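Local structure of type III secretion system effector HopBA1 (Pseudomonas syringae pv. aptata, 5T09) at residues A[166-174]-A[200-208]; A[77-87]-A[130-141]. The protein acts as a bacterial virulence factor that the Arabidopsis TIR-only protein RBA1 recognises, promoting RBA1 self-association and triggering plant cell death. All blocks are in the same frame, centred on the assembly; numbering follows the deposited sequence.

Contact 1. Residues A[166-174]-A[200-208]. With K (potassium ion), chain B.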
ATOM      1  N   ASN A 166     -10.977   5.036  -6.116  1.00 43.38           N
ATOM      2  CA  ASN A 166     -10.220   5.699  -5.059  1.00 44.96           C
ATOM      3  C   ASN A 166     -11.139   6.209  -3.958  1.00 38.07           C
ATOM      4  O   ASN A 166     -10.828   6.086  -2.769  1.00 41.91           O
ATOM      5  CB  ASN A 166      -9.401   6.850  -5.644  1.00 42.65           C
ATOM      6  CG  ASN A 166      -8.110   6.384  -6.275  1.00 38.25           C
ATOM      7  OD1 ASN A 166      -7.931   5.196  -6.544  1.00 42.32           O
ATOM      8  ND2 ASN A 166      -7.193   7.318  -6.504  1.00 36.38           N
ATOM      9  N   VAL A 167     -12.280   6.784  -4.338  1.00 38.84           N
ATOM     10  CA  VAL A 167     -13.198   7.331  -3.347  1.00 42.23           C
ATOM     11  C   VAL A 167     -13.690   6.239  -2.410  1.00 37.22           C
ATOM     12  O   VAL A 167     -13.906   6.484  -1.217  1.00 39.00           O
ATOM     13  CB  VAL A 167     -14.363   8.055  -4.055  1.00 42.18           C
ATOM     14  CG1 VAL A 167     -15.255   7.069  -4.798  1.00 43.77           C
ATOM     15  CG2 VAL A 167     -15.161   8.856  -3.063  1.00 53.63           C
ATOM     16  N   ALA A 168     -13.859   5.016  -2.921  1.00 40.70           N
ATOM     17  CA  ALA A 168     -14.349   3.920  -2.095  1.00 46.39           C
ATOM     18  C   ALA A 168     -13.222   3.284  -1.290  1.00 39.73           C
ATOM     19  O   ALA A 168     -13.421   2.907  -0.130  1.00 38.43           O
ATOM     20  CB  ALA A 168     -15.034   2.871  -2.969  1.00 44.78           C
ATOM     21  N   TRP A 169     -12.044   3.137  -1.895  1.00 35.04           N
ATOM     22  CA  TRP A 169     -10.866   2.731  -1.138  1.00 37.83           C
ATOM     23  C   TRP A 169     -10.670   3.630   0.075  1.00 33.11           C
ATOM     24  O   TRP A 169     -10.380   3.155   1.180  1.00 36.16           O
ATOM     25  CB  TRP A 169      -9.624   2.805  -2.020  1.00 36.58           C
ATOM     26  CG  TRP A 169      -9.419   1.674  -2.979  1.00 38.59           C
ATOM     27  CD1 TRP A 169     -10.318   0.717  -3.347  1.00 34.58           C
ATOM     28  CD2 TRP A 169      -8.214   1.393  -3.689  1.00 36.13           C
ATOM     29  NE1 TRP A 169      -9.741  -0.148  -4.251  1.00 34.80           N
ATOM     30  CE2 TRP A 169      -8.450   0.249  -4.478  1.00 40.03           C
ATOM     31  CE3 TRP A 169      -6.959   2.002  -3.741  1.00 37.51           C
ATOM     32  CZ2 TRP A 169      -7.473  -0.296  -5.306  1.00 39.21           C
ATOM     33  CZ3 TRP A 169      -5.995   1.465  -4.560  1.00 32.12           C
ATOM     34  CH2 TRP A 169      -6.252   0.321  -5.331  1.00 39.17           C
ATOM     35  N   ASP A 170     -10.808   4.940  -0.126  1.00 36.71           N
ATOM     36  CA  ASP A 170     -10.591   5.899   0.952  1.00 41.48           C
ATOM     37  C   ASP A 170     -11.656   5.765   2.033  1.00 38.62           C
ATOM     38  O   ASP A 170     -11.348   5.822   3.229  1.00 34.49           O
ATOM     39  CB  ASP A 170     -10.566   7.314   0.371  1.00 35.96           C
ATOM     40  CG  ASP A 170     -10.379   8.381   1.426  1.00 44.01           C
ATOM     41  OD1 ASP A 170      -9.236   8.566   1.898  1.00 37.90           O
ATOM     42  OD2 ASP A 170     -11.373   9.049   1.774  1.00 41.98           O
ATOM     43  N   ALA A 171     -12.913   5.561   1.633  1.00 39.53           N
ATOM     44  CA  ALA A 171     -13.981   5.414   2.614  1.00 39.22           C
ATOM     45  C   ALA A 171     -13.765   4.179   3.479  1.00 42.17           C
ATOM     46  O   ALA A 171     -14.003   4.212   4.692  1.00 40.58           O
ATOM     47  CB  ALA A 171     -15.337   5.346   1.909  1.00 41.37           C
ATOM     48  N   ALA A 172     -13.315   3.077   2.870  1.00 40.06           N
ATOM     49  CA  ALA A 172     -13.078   1.853   3.628  1.00 37.98           C
ATOM     50  C   ALA A 172     -11.872   1.995   4.549  1.00 40.10           C
ATOM     51  O   ALA A 172     -11.894   1.515   5.687  1.00 43.44           O
ATOM     52  CB  ALA A 172     -12.879   0.678   2.673  1.00 37.88           C
ATOM     53  N   ALA A 173     -10.802   2.632   4.067  1.00 38.24           N
ATOM     54  CA  ALA A 173      -9.619   2.820   4.902  1.00 38.16           C
ATOM     55  C   ALA A 173      -9.920   3.743   6.073  1.00 40.17           C
ATOM     56  O   ALA A 173      -9.430   3.525   7.187  1.00 43.18           O
ATOM     57  CB  ALA A 173      -8.469   3.374   4.063  1.00 36.84           C
ATOM     58  N   THR A 174     -10.724   4.779   5.834  1.00 40.99           N
ATOM     59  CA  THR A 174     -11.135   5.676   6.908  1.00 43.35           C
ATOM     60  C   THR A 174     -11.966   4.937   7.948  1.00 45.61           C
ATOM     61  O   THR A 174     -11.686   5.006   9.149  1.00 47.67           O
ATOM     62  CB  THR A 174     -11.935   6.845   6.332  1.00 47.57           C
ATOM     63  OG1 THR A 174     -11.114   7.588   5.424  1.00 54.19           O
ATOM     64  CG2 THR A 174     -12.421   7.759   7.441  1.00 51.11           C
ATOM     65  N   ASP A 200      -1.676  17.274  -2.945  1.00 65.19           N
ATOM     66  CA  ASP A 200      -2.716  16.975  -1.967  1.00 70.65           C
ATOM     67  C   ASP A 200      -2.945  15.477  -1.772  1.00 67.59           C
ATOM     68  O   ASP A 200      -4.008  15.085  -1.276  1.00 60.42           O
ATOM     69  CB  ASP A 200      -4.033  17.639  -2.384  1.00 89.19           C
ATOM     70  CG  ASP A 200      -4.689  18.401  -1.250  1.00104.51           C
ATOM     71  OD1 ASP A 200      -4.623  17.928  -0.095  1.00106.72           O
ATOM     72  OD2 ASP A 200      -5.267  19.476  -1.512  1.00112.74           O
ATOM     73  N   GLY A 201      -1.982  14.632  -2.128  1.00 68.47           N
ATOM     74  CA  GLY A 201      -2.154  13.202  -2.017  1.00 63.28           C
ATOM     75  C   GLY A 201      -2.987  12.653  -3.158  1.00 50.03           C
ATOM     76  O   GLY A 201      -3.343  13.376  -4.093  1.00 59.19           O
ATOM     77  N   PRO A 202      -3.319  11.362  -3.104  1.00 44.00           N
ATOM     78  CA  PRO A 202      -4.064  10.753  -4.211  1.00 42.23           C
ATOM     79  C   PRO A 202      -5.398  11.445  -4.447  1.00 50.29           C
ATOM     80  O   PRO A 202      -6.006  12.003  -3.533  1.00 49.50           O
ATOM     81  CB  PRO A 202      -4.258   9.303  -3.755  1.00 39.29           C
ATOM     82  CG  PRO A 202      -3.155   9.063  -2.775  1.00 41.62           C
ATOM     83  CD  PRO A 202      -2.974  10.376  -2.066  1.00 41.73           C
ATOM     84  N   LYS A 203      -5.852  11.399  -5.697  1.00 49.06           N
ATOM     85  CA  LYS A 203      -7.129  12.003  -6.047  1.00 51.74           C
ATOM     86  C   LYS A 203      -8.273  11.242  -5.389  1.00 46.56           C
ATOM     87  O   LYS A 203      -8.275  10.009  -5.342  1.00 42.52           O
ATOM     88  CB  LYS A 203      -7.311  12.023  -7.565  1.00 70.48           C
ATOM     89  CG  LYS A 203      -8.645  12.605  -8.015  1.00 98.34           C
ATOM     90  CD  LYS A 203      -8.617  13.044  -9.474  1.00126.93           C
ATOM     91  CE  LYS A 203      -8.376  11.877 -10.418  1.00149.24           C
ATOM     92  NZ  LYS A 203      -8.408  12.307 -11.845  1.00168.71           N
ATOM     93  N   ASP A 204      -9.251  11.990  -4.880  1.00 49.29           N
ATOM     94  CA  ASP A 204     -10.415  11.439  -4.186  1.00 53.67           C
ATOM     95  C   ASP A 204     -10.033  10.656  -2.935  1.00 47.73           C
ATOM     96  O   ASP A 204     -10.808   9.816  -2.472  1.00 42.46           O
ATOM     97  CB  ASP A 204     -11.252  10.553  -5.115  1.00 53.00           C
ATOM     98  CG  ASP A 204     -11.896  11.335  -6.244  1.00 57.33           C
ATOM     99  OD1 ASP A 204     -12.311  12.487  -6.008  1.00 67.78           O
ATOM    100  OD2 ASP A 204     -11.984  10.796  -7.367  1.00 55.67           O
HETATM  101  N   MSE A 205      -8.850  10.907  -2.375  1.00 45.53           N
HETATM  102  CA  MSE A 205      -8.451  10.279  -1.117  1.00 41.60           C
HETATM  103  C   MSE A 205      -7.862  11.326  -0.174  1.00 49.01           C
HETATM  104  O   MSE A 205      -7.543  12.437  -0.592  1.00 54.48           O
HETATM  105  CB  MSE A 205      -7.440   9.151  -1.366  1.00 39.08           C
HETATM  106  CG  MSE A 205      -7.854   8.187  -2.478  1.00 44.28           C
HETATM  107 SE   MSE A 205      -6.674   6.639  -2.676  1.00 45.90          SE
HETATM  108  CE  MSE A 205      -7.300   5.614  -1.135  1.00 38.52           C
ATOM    109  N   ARG A 206      -7.726  10.968   1.101  1.00 42.27           N
ATOM    110  CA  ARG A 206      -7.239  11.913   2.091  1.00 45.35           C
ATOM    111  C   ARG A 206      -5.771  12.256   1.833  1.00 46.54           C
ATOM    112  O   ARG A 206      -4.999  11.410   1.370  1.00 44.37           O
ATOM    113  CB  ARG A 206      -7.379  11.339   3.494  1.00 47.26           C
ATOM    114  CG  ARG A 206      -8.800  11.035   3.916  1.00 53.73           C
ATOM    115  CD  ARG A 206      -8.797  10.060   5.076  1.00 54.98           C
ATOM    116  NE  ARG A 206      -8.283   8.758   4.666  1.00 56.91           N
ATOM    117  CZ  ARG A 206      -7.933   7.788   5.505  1.00 52.23           C
ATOM    118  NH1 ARG A 206      -8.039   7.963   6.815  1.00 62.14           N
ATOM    119  NH2 ARG A 206      -7.480   6.640   5.028  1.00 44.99           N
ATOM    120  N   PRO A 207      -5.352  13.482   2.147  1.00 49.42           N
ATOM    121  CA  PRO A 207      -3.937  13.836   1.975  1.00 51.85           C
ATOM    122  C   PRO A 207      -3.034  12.918   2.786  1.00 52.11           C
ATOM    123  O   PRO A 207      -3.339  12.561   3.925  1.00 50.96           O
ATOM    124  CB  PRO A 207      -3.862  15.283   2.475  1.00 61.23           C
ATOM    125  CG  PRO A 207      -5.260  15.788   2.426  1.00 68.40           C
ATOM    126  CD  PRO A 207      -6.134  14.606   2.689  1.00 56.09           C
ATOM    127  N   GLY A 208      -1.915  12.535   2.185  1.00 50.29           N
ATOM    128  CA  GLY A 208      -0.948  11.699   2.871  1.00 48.79           C
ATOM    129  C   GLY A 208       0.353  11.659   2.104  1.00 49.26           C
ATOM    130  O   GLY A 208       0.429  12.052   0.937  1.00 52.31           O
TER
HETATM  131  K     K B 301      -6.409  14.290  -2.147  1.00 51.21           K
HETATM  132  O   HOH W   1     -12.701   8.012  -6.914  1.00 47.42           O
HETATM  133  O   HOH W   2      -7.260   7.009   2.165  1.00 33.54           O
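Val-167 and Asp-204, then Asp-170 and Met-205, are the pairs at which helix 166-174 and the irregular loop 200-208 come together, their CA atoms 5.0 and 5.3 Å apart. A type II turn from Pro-202 to Met-205 presents the loop to the helix, and Asp-200 O, Pro-202 O and Met-205 O bind a potassium ion, each at 2.7 Å. Two side chains one helical turn apart grip the loop backbone. Asn-166 ND2 donates to Lys-203 O (3.1 Å) within both the amide and the carbonyl plane, while its OD1 hydrogen-bonds to His-193 ND1. Asp-170, its CG anti to the backbone N (chi1 179°), extends toward the loop, where OD1 takes Arg-206 N and Arg-206 NE, both at 2.9 Å, from opposite faces of the carboxylate. The second is a salt bridge, with the two charged planes turned 66° apart; an aspartate suits the place because one oxygen can hold both backbone and side chain. Thr-174 OG1, turned back to bond Asp-170 O, lies 3.0 Å above the Arg-206 guanidinium plane, toward its rim, in packing contact without a hydrogen bond. Between the two polar grips the selenomethionine Met-205 crosses Asn-166 at about a right angle; bent at chi3 (76°), it brings CE to within 3.8 Å of Trp-169 CB, near the plane of the indole at its edge. Tyr-51 of strand 49-54 packs against Met-205 and Asp-170, while Trp-169 and Ala-173 rest on Ile-140 of strand 136-141, so the helix bridges the loop and the edge of the sheet.

Contact 2. Residues A[77-87]-A[130-141]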
ATOM      1  N   VAL A  77       2.009   3.412  13.954  1.00 62.29           N
ATOM      2  CA  VAL A  77       1.153   2.845  12.917  1.00 61.03           C
ATOM      3  C   VAL A  77       0.305   1.749  13.555  1.00 56.69           C
ATOM      4  O   VAL A  77       0.824   0.708  13.961  1.00 65.88           O
ATOM      5  CB  VAL A  77       1.975   2.297  11.744  1.00 54.46           C
ATOM      6  CG1 VAL A  77       1.061   1.682  10.683  1.00 54.75           C
ATOM      7  CG2 VAL A  77       2.834   3.399  11.138  1.00 56.50           C
ATOM      8  N   ASP A  78      -1.004   1.986  13.645  1.00 55.86           N
ATOM      9  CA  ASP A  78      -1.932   1.017  14.208  1.00 55.18           C
ATOM     10  C   ASP A  78      -2.827   0.362  13.165  1.00 53.33           C
ATOM     11  O   ASP A  78      -3.583  -0.553  13.510  1.00 52.80           O
ATOM     12  CB  ASP A  78      -2.815   1.690  15.267  1.00 58.17           C
ATOM     13  CG  ASP A  78      -2.010   2.291  16.403  1.00 63.85           C
ATOM     14  OD1 ASP A  78      -1.043   1.644  16.855  1.00 72.71           O
ATOM     15  OD2 ASP A  78      -2.342   3.411  16.842  1.00 72.05           O
ATOM     16  N   HIS A  79      -2.755   0.789  11.907  1.00 49.49           N
ATOM     17  CA  HIS A  79      -3.703   0.346  10.896  1.00 47.14           C
ATOM     18  C   HIS A  79      -3.000   0.231   9.554  1.00 45.00           C
ATOM     19  O   HIS A  79      -2.278   1.147   9.147  1.00 43.78           O
ATOM     20  CB  HIS A  79      -4.876   1.324  10.792  1.00 48.27           C
ATOM     21  CG  HIS A  79      -5.917   0.914   9.799  1.00 48.30           C
ATOM     22  ND1 HIS A  79      -6.489   1.802   8.914  1.00 49.87           N
ATOM     23  CD2 HIS A  79      -6.495  -0.285   9.557  1.00 45.94           C
ATOM     24  CE1 HIS A  79      -7.371   1.166   8.165  1.00 48.65           C
ATOM     25  NE2 HIS A  79      -7.394  -0.102   8.533  1.00 50.58           N
ATOM     26  N   LEU A  80      -3.219  -0.894   8.874  1.00 43.13           N
ATOM     27  CA  LEU A  80      -2.706  -1.128   7.528  1.00 38.11           C
ATOM     28  C   LEU A  80      -3.873  -1.548   6.646  1.00 41.06           C
ATOM     29  O   LEU A  80      -4.428  -2.639   6.817  1.00 43.47           O
ATOM     30  CB  LEU A  80      -1.608  -2.192   7.534  1.00 36.44           C
ATOM     31  CG  LEU A  80      -1.102  -2.657   6.168  1.00 37.60           C
ATOM     32  CD1 LEU A  80      -0.432  -1.520   5.412  1.00 37.87           C
ATOM     33  CD2 LEU A  80      -0.153  -3.831   6.346  1.00 43.13           C
ATOM     34  N   ALA A  81      -4.243  -0.687   5.704  1.00 38.54           N
ATOM     35  CA  ALA A  81      -5.380  -0.911   4.820  1.00 40.74           C
ATOM     36  C   ALA A  81      -4.850  -1.255   3.434  1.00 31.41           C
ATOM     37  O   ALA A  81      -4.068  -0.489   2.858  1.00 34.59           O
ATOM     38  CB  ALA A  81      -6.270   0.328   4.782  1.00 41.58           C
ATOM     39  N   VAL A  82      -5.261  -2.408   2.900  1.00 35.76           N
ATOM     40  CA  VAL A  82      -4.613  -2.986   1.728  1.00 33.98           C
ATOM     41  C   VAL A  82      -5.628  -3.244   0.623  1.00 39.06           C
ATOM     42  O   VAL A  82      -6.770  -3.645   0.884  1.00 37.36           O
ATOM     43  CB  VAL A  82      -3.861  -4.286   2.084  1.00 37.06           C
ATOM     44  CG1 VAL A  82      -2.896  -4.027   3.230  1.00 37.08           C
ATOM     45  CG2 VAL A  82      -4.836  -5.413   2.428  1.00 36.26           C
ATOM     46  N   GLU A  83      -5.186  -3.032  -0.620  1.00 31.98           N
ATOM     47  CA  GLU A  83      -6.005  -3.319  -1.794  1.00 31.30           C
ATOM     48  C   GLU A  83      -6.279  -4.810  -1.947  1.00 30.44           C
ATOM     49  O   GLU A  83      -7.281  -5.195  -2.557  1.00 38.52           O
ATOM     50  CB  GLU A  83      -5.305  -2.799  -3.051  1.00 35.28           C
ATOM     51  CG  GLU A  83      -5.982  -3.202  -4.360  1.00 38.28           C
ATOM     52  CD  GLU A  83      -5.194  -2.795  -5.592  1.00 39.71           C
ATOM     53  OE1 GLU A  83      -4.010  -2.422  -5.459  1.00 34.12           O
ATOM     54  OE2 GLU A  83      -5.761  -2.863  -6.704  1.00 46.54           O
ATOM     55  N   PHE A  84      -5.409  -5.659  -1.410  1.00 32.41           N
ATOM     56  CA  PHE A  84      -5.474  -7.084  -1.716  1.00 34.08           C
ATOM     57  C   PHE A  84      -6.706  -7.758  -1.129  1.00 38.72           C
ATOM     58  O   PHE A  84      -7.019  -8.887  -1.521  1.00 40.52           O
ATOM     59  CB  PHE A  84      -4.203  -7.761  -1.213  1.00 38.42           C
ATOM     60  CG  PHE A  84      -2.947  -7.033  -1.599  1.00 39.34           C
ATOM     61  CD1 PHE A  84      -2.613  -6.870  -2.932  1.00 41.52           C
ATOM     62  CD2 PHE A  84      -2.110  -6.502  -0.632  1.00 38.30           C
ATOM     63  CE1 PHE A  84      -1.466  -6.191  -3.295  1.00 40.49           C
ATOM     64  CE2 PHE A  84      -0.959  -5.829  -0.986  1.00 40.73           C
ATOM     65  CZ  PHE A  84      -0.635  -5.671  -2.320  1.00 39.70           C
ATOM     66  N   VAL A  85      -7.415  -7.095  -0.220  1.00 37.41           N
ATOM     67  CA  VAL A  85      -8.610  -7.637   0.412  1.00 36.99           C
ATOM     68  C   VAL A  85      -9.760  -6.683   0.147  1.00 35.16           C
ATOM     69  O   VAL A  85      -9.613  -5.463   0.302  1.00 39.03           O
ATOM     70  CB  VAL A  85      -8.418  -7.837   1.925  1.00 42.86           C
ATOM     71  CG1 VAL A  85      -9.676  -8.430   2.550  1.00 43.04           C
ATOM     72  CG2 VAL A  85      -7.219  -8.724   2.194  1.00 38.44           C
ATOM     73  N   LYS A  86     -10.900  -7.236  -0.244  1.00 36.90           N
ATOM     74  CA  LYS A  86     -12.100  -6.439  -0.422  1.00 41.22           C
ATOM     75  C   LYS A  86     -12.682  -6.095   0.940  1.00 45.52           C
ATOM     76  O   LYS A  86     -12.736  -6.938   1.839  1.00 41.90           O
ATOM     77  CB  LYS A  86     -13.117  -7.194  -1.277  1.00 53.84           C
ATOM     78  CG  LYS A  86     -12.621  -7.418  -2.697  1.00 69.65           C
ATOM     79  CD  LYS A  86     -13.127  -8.716  -3.303  1.00 83.01           C
ATOM     80  CE  LYS A  86     -12.373  -9.052  -4.587  1.00 80.69           C
ATOM     81  NZ  LYS A  86     -10.899  -9.202  -4.377  1.00 65.89           N
ATOM     82  N   HIS A  87     -13.083  -4.833   1.101  1.00 46.32           N
ATOM     83  CA  HIS A  87     -13.602  -4.400   2.393  1.00 43.28           C
ATOM     84  C   HIS A  87     -14.788  -5.245   2.825  1.00 50.88           C
ATOM     85  O   HIS A  87     -15.010  -5.440   4.025  1.00 55.23           O
ATOM     86  CB  HIS A  87     -14.001  -2.927   2.340  1.00 42.91           C
ATOM     87  CG  HIS A  87     -14.475  -2.391   3.654  1.00 56.40           C
ATOM     88  ND1 HIS A  87     -15.809  -2.212   3.946  1.00 66.93           N
ATOM     89  CD2 HIS A  87     -13.792  -2.013   4.761  1.00 58.08           C
ATOM     90  CE1 HIS A  87     -15.929  -1.735   5.172  1.00 64.35           C
ATOM     91  NE2 HIS A  87     -14.721  -1.606   5.689  1.00 59.22           N
ATOM     92  N   ALA A 130       2.386  -7.857   9.934  1.00 51.59           N
ATOM     93  CA  ALA A 130       1.731  -6.663  10.456  1.00 58.45           C
ATOM     94  C   ALA A 130       0.718  -7.034  11.530  1.00 58.04           C
ATOM     95  O   ALA A 130       0.686  -6.425  12.607  1.00 58.69           O
ATOM     96  CB  ALA A 130       1.052  -5.898   9.319  1.00 53.42           C
ATOM     97  N   HIS A 131      -0.112  -8.042  11.257  1.00 56.68           N
ATOM     98  CA  HIS A 131      -1.119  -8.465  12.224  1.00 52.37           C
ATOM     99  C   HIS A 131      -0.484  -8.836  13.558  1.00 56.20           C
ATOM    100  O   HIS A 131      -0.872  -8.311  14.610  1.00 66.82           O
ATOM    101  CB  HIS A 131      -1.914  -9.643  11.662  1.00 56.15           C
ATOM    102  CG  HIS A 131      -2.972 -10.150  12.590  1.00 58.56           C
ATOM    103  ND1 HIS A 131      -4.136  -9.455  12.842  1.00 60.77           N
ATOM    104  CD2 HIS A 131      -3.044 -11.283  13.328  1.00 62.25           C
ATOM    105  CE1 HIS A 131      -4.877 -10.138  13.696  1.00 69.46           C
ATOM    106  NE2 HIS A 131      -4.238 -11.250  14.006  1.00 66.80           N
ATOM    107  N   ARG A 132       0.496  -9.742  13.541  1.00 57.79           N
ATOM    108  CA  ARG A 132       1.084 -10.194  14.796  1.00 61.93           C
ATOM    109  C   ARG A 132       1.948  -9.126  15.456  1.00 65.37           C
ATOM    110  O   ARG A 132       2.325  -9.294  16.621  1.00 67.37           O
ATOM    111  CB  ARG A 132       1.894 -11.480  14.578  1.00 77.33           C
ATOM    112  CG  ARG A 132       3.045 -11.387  13.585  1.00 90.53           C
ATOM    113  CD  ARG A 132       3.747 -12.740  13.428  1.00101.49           C
ATOM    114  NE  ARG A 132       2.841 -13.810  12.999  1.00108.25           N
ATOM    115  CZ  ARG A 132       2.803 -14.346  11.778  1.00113.59           C
ATOM    116  NH1 ARG A 132       3.622 -13.933  10.818  1.00 98.75           N
ATOM    117  NH2 ARG A 132       1.933 -15.313  11.513  1.00130.29           N
ATOM    118  N   ALA A 133       2.255  -8.036  14.757  1.00 66.63           N
ATOM    119  CA  ALA A 133       2.927  -6.896  15.370  1.00 64.44           C
ATOM    120  C   ALA A 133       1.964  -5.959  16.088  1.00 67.72           C
ATOM    121  O   ALA A 133       2.407  -4.948  16.644  1.00 64.24           O
ATOM    122  CB  ALA A 133       3.704  -6.110  14.309  1.00 68.61           C
ATOM    123  N   GLY A 134       0.669  -6.265  16.091  1.00 67.31           N
ATOM    124  CA  GLY A 134      -0.319  -5.414  16.719  1.00 67.85           C
ATOM    125  C   GLY A 134      -0.983  -4.416  15.799  1.00 66.48           C
ATOM    126  O   GLY A 134      -1.655  -3.501  16.291  1.00 61.01           O
ATOM    127  N   ILE A 135      -0.819  -4.556  14.486  1.00 66.96           N
ATOM    128  CA  ILE A 135      -1.413  -3.647  13.513  1.00 57.20           C
ATOM    129  C   ILE A 135      -2.685  -4.281  12.968  1.00 51.82           C
ATOM    130  O   ILE A 135      -2.675  -5.439  12.531  1.00 52.11           O
ATOM    131  CB  ILE A 135      -0.428  -3.325  12.374  1.00 56.74           C
ATOM    132  CG1 ILE A 135       0.815  -2.619  12.926  1.00 56.18           C
ATOM    133  CG2 ILE A 135      -1.099  -2.457  11.308  1.00 46.82           C
ATOM    134  CD1 ILE A 135       1.924  -2.439  11.910  1.00 58.24           C
ATOM    135  N   TYR A 136      -3.775  -3.520  12.986  1.00 53.66           N
ATOM    136  CA  TYR A 136      -5.036  -3.968  12.402  1.00 58.56           C
ATOM    137  C   TYR A 136      -4.948  -3.919  10.880  1.00 52.18           C
ATOM    138  O   TYR A 136      -4.721  -2.853  10.297  1.00 47.87           O
ATOM    139  CB  TYR A 136      -6.175  -3.090  12.919  1.00 53.45           C
ATOM    140  CG  TYR A 136      -7.527  -3.340  12.287  1.00 59.00           C
ATOM    141  CD1 TYR A 136      -7.940  -4.624  11.951  1.00 59.61           C
ATOM    142  CD2 TYR A 136      -8.404  -2.287  12.050  1.00 56.08           C
ATOM    143  CE1 TYR A 136      -9.182  -4.846  11.377  1.00 62.93           C
ATOM    144  CE2 TYR A 136      -9.646  -2.501  11.483  1.00 51.60           C
ATOM    145  CZ  TYR A 136     -10.030  -3.781  11.149  1.00 59.81           C
ATOM    146  OH  TYR A 136     -11.265  -3.993  10.582  1.00 65.98           O
ATOM    147  N   VAL A 137      -5.113  -5.075  10.237  1.00 49.24           N
ATOM    148  CA  VAL A 137      -5.044  -5.195   8.784  1.00 47.44           C
ATOM    149  C   VAL A 137      -6.464  -5.329   8.252  1.00 47.63           C
ATOM    150  O   VAL A 137      -7.202  -6.232   8.660  1.00 46.10           O
ATOM    151  CB  VAL A 137      -4.192  -6.401   8.354  1.00 47.05           C
ATOM    152  CG1 VAL A 137      -3.985  -6.394   6.847  1.00 42.24           C
ATOM    153  CG2 VAL A 137      -2.852  -6.419   9.083  1.00 49.26           C
ATOM    154  N   SER A 138      -6.844  -4.455   7.324  1.00 45.37           N
ATOM    155  CA  SER A 138      -8.181  -4.488   6.752  1.00 44.23           C
ATOM    156  C   SER A 138      -8.093  -4.277   5.248  1.00 40.59           C
ATOM    157  O   SER A 138      -7.053  -3.888   4.709  1.00 43.05           O
ATOM    158  CB  SER A 138      -9.091  -3.428   7.386  1.00 47.01           C
ATOM    159  OG  SER A 138      -8.698  -2.128   6.980  1.00 47.98           O
ATOM    160  N   GLY A 139      -9.209  -4.534   4.574  1.00 40.55           N
ATOM    161  CA  GLY A 139      -9.292  -4.416   3.130  1.00 41.65           C
ATOM    162  C   GLY A 139      -9.966  -3.129   2.697  1.00 38.28           C
ATOM    163  O   GLY A 139     -10.836  -2.600   3.390  1.00 40.73           O
ATOM    164  N   ILE A 140      -9.549  -2.622   1.536  1.00 38.33           N
ATOM    165  CA  ILE A 140     -10.120  -1.407   0.965  1.00 39.02           C
ATOM    166  C   ILE A 140     -10.822  -1.651  -0.358  1.00 38.22           C
ATOM    167  O   ILE A 140     -11.547  -0.759  -0.827  1.00 36.83           O
ATOM    168  CB  ILE A 140      -9.045  -0.317   0.772  1.00 45.81           C
ATOM    169  CG1 ILE A 140      -8.025  -0.777  -0.278  1.00 40.37           C
ATOM    170  CG2 ILE A 140      -8.391   0.002   2.099  1.00 39.41           C
ATOM    171  CD1 ILE A 140      -6.896   0.192  -0.536  1.00 40.72           C
ATOM    172  N   ASP A 141     -10.631  -2.808  -0.981  1.00 35.78           N
ATOM    173  CA  ASP A 141     -11.021  -2.948  -2.371  1.00 38.54           C
ATOM    174  C   ASP A 141     -12.519  -3.204  -2.499  1.00 46.93           C
ATOM    175  O   ASP A 141     -13.198  -3.614  -1.552  1.00 42.29           O
ATOM    176  CB  ASP A 141     -10.238  -4.079  -3.040  1.00 37.49           C
ATOM    177  CG  ASP A 141     -10.174  -3.927  -4.547  1.00 42.01           C
ATOM    178  OD1 ASP A 141     -10.520  -2.836  -5.054  1.00 40.31           O
ATOM    179  OD2 ASP A 141      -9.766  -4.894  -5.224  1.00 45.14           O
TER
HETATM  180  O   HOH W   3      -8.765  -6.973  -3.824  1.00 39.34           O
HETATM  181  O   HOH W   4      -7.884  -4.321  -7.037  1.00 39.34           O
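Leu-80 is clasped by Tyr-136 O and by Ser-138 N at the centre of two parallel strands, 77-82 and 136-141, whose axes approach to 4.6 Å at 30°. The Leu-80 N bond to Tyr-136 O is short and nearly straight (2.8 Å, 173°). On one face Leu-80 meets Ile-135 through CB and, through CD2, Ala-130 of helix 117-132, whose small side chain suits the close approach. On the other, His-79 and Tyr-136 run side by side, rings slid apart, and His-79 NE2 shares a hydrogen bond with Ser-138 OG (2.9 Å). Packing is tightest where Ile-140 CG2 presses on Ala-81 CB, 3.4 Å away. Beyond Val-82 the register slips by two residues in a beta bulge, and Gly-139 lets Val-85 O come within 3.0 Å of its CA. Here backbone bonds continue, but water mediates between side chains, one joining Glu-83 O, Lys-86 NZ and Asp-141 OD2; Lys-86 NZ also bonds Ser-111, Asp-141 OD1 bonds Trp-169, and Glu-83 OE2 forms a salt bridge with Arg-162. The solvent side lies at the opposite end, where exposed Gly-134 closes helix 117-132 in a Schellman motif before the edge strand, an alpha-to-beta return typical of a beta-alpha-beta crossover in a parallel-core alpha/beta fold.

After strand 49-54 and helix 60-74 the chain forms strand 77-82, passes through three helices and returns as strand 136-141, so that contact 2 closes a largely helical loop at the edge of the parallel part of the sheet. Contact 1 opens only afterwards: helix 166-179 leads into strand 184-190, and the following potassium-binding loop folds back on that helix. The two closures are therefore in series, neither nesting nor crossing. Their centres lie 15 Å apart, yet they touch through Trp-169, whose NE1 probably bonds Asp-141 OD1 (2.9 Å) and whose ring packs on Glu-83. Helix 166-179 thus ties the edge strand 136-141 and the turn after strand 77-82 to the metal-bound loop of contact 1.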